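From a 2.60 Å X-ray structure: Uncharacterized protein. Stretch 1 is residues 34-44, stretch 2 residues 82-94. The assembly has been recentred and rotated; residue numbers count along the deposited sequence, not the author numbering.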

# COMPACT_ATOMS: atom_id res chain seq x y z
N ARG A 34 -32.49 -5.87 14.43
CA ARG A 34 -33.46 -5.25 15.35
C ARG A 34 -33.83 -3.79 15.00
O ARG A 34 -34.21 -3.02 15.87
CB ARG A 34 -32.86 -5.33 16.78
CG ARG A 34 -32.53 -6.75 17.35
CD ARG A 34 -33.65 -7.32 18.21
NE ARG A 34 -33.87 -6.44 19.37
CZ ARG A 34 -34.83 -6.58 20.29
NH1 ARG A 34 -35.72 -7.58 20.26
NH2 ARG A 34 -34.90 -5.68 21.29
N MSE A 35 -33.75 -3.44 13.72
CA MSE A 35 -34.00 -2.08 13.23
C MSE A 35 -35.48 -1.92 12.85
O MSE A 35 -36.08 -0.88 13.10
CB MSE A 35 -33.09 -1.82 12.03
CG MSE A 35 -32.44 -0.49 12.05
SE MSE A 35 -31.24 -0.21 10.54
CE MSE A 35 -29.86 0.53 11.43
N ASN A 36 -36.04 -2.96 12.23
CA ASN A 36 -37.44 -2.99 11.79
C ASN A 36 -37.80 -1.91 10.75
O ASN A 36 -38.89 -1.36 10.77
CB ASN A 36 -38.41 -3.00 13.01
CG ASN A 36 -38.40 -4.33 13.77
OD1 ASN A 36 -38.65 -5.39 13.19
ND2 ASN A 36 -38.20 -4.26 15.08
N LEU A 37 -36.89 -1.65 9.81
CA LEU A 37 -37.12 -0.68 8.70
C LEU A 37 -38.06 -1.21 7.61
O LEU A 37 -38.48 -0.45 6.73
CB LEU A 37 -35.82 -0.25 8.02
CG LEU A 37 -34.86 0.65 8.77
CD1 LEU A 37 -33.59 0.84 7.94
CD2 LEU A 37 -35.49 2.01 9.09
N SER A 38 -38.34 -2.51 7.63
CA SER A 38 -39.20 -3.16 6.67
C SER A 38 -40.65 -2.76 6.78
O SER A 38 -41.12 -2.44 7.87
CB SER A 38 -39.13 -4.67 6.91
OG SER A 38 -37.79 -5.11 6.93
N GLY A 39 -41.35 -2.78 5.65
CA GLY A 39 -42.78 -2.49 5.55
C GLY A 39 -43.39 -1.27 6.21
O GLY A 39 -44.51 -1.36 6.71
N ARG A 40 -42.70 -0.13 6.19
CA ARG A 40 -43.22 1.08 6.84
C ARG A 40 -44.06 2.02 5.96
O ARG A 40 -43.88 2.11 4.76
CB ARG A 40 -42.08 1.91 7.46
CG ARG A 40 -41.31 1.21 8.56
CD ARG A 40 -40.39 2.20 9.26
NE ARG A 40 -39.57 1.58 10.31
CZ ARG A 40 -38.77 2.24 11.15
NH1 ARG A 40 -38.71 3.57 11.17
NH2 ARG A 40 -38.06 1.55 12.05
N ARG A 41 -44.98 2.72 6.64
CA ARG A 41 -45.89 3.68 6.06
C ARG A 41 -45.21 5.04 6.21
O ARG A 41 -44.69 5.31 7.29
CB ARG A 41 -47.19 3.66 6.84
CG ARG A 41 -48.36 4.47 6.29
CD ARG A 41 -49.49 4.43 7.32
NE ARG A 41 -50.78 5.05 6.95
CZ ARG A 41 -51.05 6.36 6.89
NH1 ARG A 41 -50.10 7.29 7.10
NH2 ARG A 41 -52.27 6.77 6.57
N THR A 42 -45.20 5.88 5.19
CA THR A 42 -44.60 7.20 5.32
C THR A 42 -45.65 8.22 5.76
O THR A 42 -46.85 7.90 5.85
CB THR A 42 -43.99 7.67 4.00
OG1 THR A 42 -45.03 7.84 3.04
CG2 THR A 42 -42.97 6.64 3.51
N ALA A 43 -45.19 9.43 6.07
CA ALA A 43 -46.06 10.53 6.47
C ALA A 43 -46.92 11.00 5.31
O ALA A 43 -48.01 11.49 5.53
CB ALA A 43 -45.24 11.69 7.01
N ILE A 44 -46.42 10.85 4.09
CA ILE A 44 -47.14 11.26 2.88
C ILE A 44 -47.95 10.16 2.16
O ILE A 44 -48.57 10.44 1.14
CB ILE A 44 -46.14 11.89 1.83
CG1 ILE A 44 -45.23 10.83 1.16
CG2 ILE A 44 -45.31 12.99 2.50
CD1 ILE A 44 -44.27 11.41 0.15
N ARG A 82 -43.08 15.00 14.70
CA ARG A 82 -43.34 14.91 13.27
C ARG A 82 -43.01 13.47 12.98
O ARG A 82 -41.84 13.11 12.99
CB ARG A 82 -42.53 15.92 12.46
CG ARG A 82 -43.24 17.26 12.44
CD ARG A 82 -42.48 18.45 11.93
NE ARG A 82 -41.52 18.93 12.92
CZ ARG A 82 -40.92 20.12 12.91
NH1 ARG A 82 -41.18 21.03 11.96
NH2 ARG A 82 -40.06 20.43 13.88
N LEU A 83 -44.04 12.64 12.79
CA LEU A 83 -43.88 11.22 12.54
C LEU A 83 -43.55 10.98 11.06
O LEU A 83 -44.41 11.12 10.20
CB LEU A 83 -45.16 10.51 12.97
CG LEU A 83 -45.12 8.99 13.10
CD1 LEU A 83 -44.25 8.55 14.28
CD2 LEU A 83 -46.53 8.44 13.27
N LEU A 84 -42.29 10.65 10.77
CA LEU A 84 -41.80 10.42 9.39
C LEU A 84 -42.21 9.08 8.78
O LEU A 84 -42.81 9.04 7.70
CB LEU A 84 -40.27 10.56 9.35
CG LEU A 84 -39.64 11.97 9.39
CD1 LEU A 84 -40.36 13.00 10.24
CD2 LEU A 84 -38.16 11.88 9.84
N THR A 85 -41.83 7.98 9.44
CA THR A 85 -42.18 6.63 9.00
C THR A 85 -42.44 5.76 10.21
O THR A 85 -41.90 6.01 11.28
CB THR A 85 -41.09 5.90 8.17
OG1 THR A 85 -39.88 5.80 8.94
CG2 THR A 85 -40.81 6.62 6.88
N TRP A 86 -43.31 4.77 10.04
CA TRP A 86 -43.63 3.85 11.13
C TRP A 86 -44.24 2.55 10.62
O TRP A 86 -44.69 2.47 9.48
CB TRP A 86 -44.57 4.49 12.15
CG TRP A 86 -45.96 4.79 11.68
CD1 TRP A 86 -47.09 4.05 11.92
CD2 TRP A 86 -46.38 5.91 10.89
NE1 TRP A 86 -48.18 4.64 11.34
CE2 TRP A 86 -47.77 5.78 10.70
CE3 TRP A 86 -45.72 7.01 10.34
CZ2 TRP A 86 -48.51 6.72 9.98
CZ3 TRP A 86 -46.46 7.93 9.62
CH2 TRP A 86 -47.84 7.79 9.45
N HIS A 87 -44.23 1.56 11.50
CA HIS A 87 -44.80 0.24 11.25
C HIS A 87 -45.76 0.03 12.41
O HIS A 87 -45.55 0.59 13.48
CB HIS A 87 -43.72 -0.84 11.15
CG HIS A 87 -44.25 -2.21 10.83
ND1 HIS A 87 -44.10 -3.29 11.68
CD2 HIS A 87 -44.99 -2.65 9.79
CE1 HIS A 87 -44.69 -4.34 11.15
NE2 HIS A 87 -45.24 -3.99 10.01
N ASP A 88 -46.83 -0.74 12.19
CA ASP A 88 -47.84 -0.99 13.25
C ASP A 88 -47.32 -1.78 14.47
O ASP A 88 -47.92 -1.68 15.53
CB ASP A 88 -49.11 -1.66 12.69
CG ASP A 88 -49.91 -0.75 11.75
OD1 ASP A 88 -49.32 0.19 11.15
OD2 ASP A 88 -51.13 -0.97 11.62
N SER A 89 -46.23 -2.54 14.31
CA SER A 89 -45.62 -3.28 15.41
C SER A 89 -45.04 -2.33 16.50
O SER A 89 -44.91 -2.74 17.65
CB SER A 89 -44.53 -4.23 14.89
N GLY A 90 -44.72 -1.09 16.12
CA GLY A 90 -44.20 -0.08 17.06
C GLY A 90 -43.04 0.74 16.52
O GLY A 90 -42.93 1.93 16.84
N ALA A 91 -42.18 0.12 15.72
CA ALA A 91 -41.02 0.80 15.16
C ALA A 91 -41.38 2.11 14.43
O ALA A 91 -42.41 2.19 13.76
CB ALA A 91 -40.23 -0.14 14.22
N SER A 92 -40.53 3.13 14.58
CA SER A 92 -40.76 4.43 13.94
C SER A 92 -39.53 5.34 13.90
O SER A 92 -38.52 5.10 14.56
CB SER A 92 -41.87 5.18 14.67
OG SER A 92 -41.51 5.38 16.02
N THR A 93 -39.63 6.37 13.06
CA THR A 93 -38.60 7.40 12.92
C THR A 93 -39.37 8.70 12.96
O THR A 93 -40.43 8.82 12.32
CB THR A 93 -37.78 7.29 11.63
OG1 THR A 93 -37.04 6.06 11.64
CG2 THR A 93 -36.79 8.46 11.51
N SER A 94 -38.86 9.67 13.70
CA SER A 94 -39.55 10.95 13.83
C SER A 94 -38.63 12.09 14.25
O SER A 94 -37.55 11.87 14.79
CB SER A 94 -40.73 10.79 14.81
OG SER A 94 -40.31 10.18 16.00

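Stretch 2 forms a hairpin: its strands, 82-86 and 92-94, are joined through a type I turn from His87 to Gly90, and the short strand 41-42 of stretch 1 lies antiparallel to the first of them. Arg41 and Trp86 form the hydrogen-bonded pair of this ladder, with Arg41 N donating to Trp86 O (2.9 Å) and Trp86 N to Arg41 O (3.1 Å). Beyond Thr42 the pairing loosens, and Ala43 N reaches Leu84 O at 2.9 Å in a weak, bent hydrogen bond.

Arg40 has more of its surface covered by the other stretch than any other residue here (107 Å²). Its CA-to-CB bond points sideways, but with chi1 m and chi2 and chi3 both t the chain extends across the hairpin and brings its guanidinium to Thr85 and Thr93. There Arg40 NH1 donates weakly to Thr93 OG1 (3.0 Å) and to Thr85 OG1 (3.4 Å), both near the guanidinium plane. Arg40 NE also donates to Asn36 O (3.1 Å), so the same group ties the preceding loop to the hairpin. Ala91 C and Ser92 CA cover one face of the guanidinium, while the Ala91 methyl meets the loop through a 3.6 Å contact between Ala91 CB and Asn36 CB.

Arg41 and Trp86 share one face of the sheet. The p rotamer of Trp86 (chi1 67°, chi2 100°) swings the indole back over stretch 1, where Arg41 O lies over one ring face. Arg41 is extended through chi3 before chi4 turns to -75°, and its NH1 approaches Trp86 CH2 to 3.3 Å at an oblique angle. On the other face, Thr42 and Thr85 both adopt p, and their methyls, Thr42 CG2 and Thr85 CG2, meet at 4.0 Å; both hydroxyls find hydrogen-bond partners elsewhere in the structure.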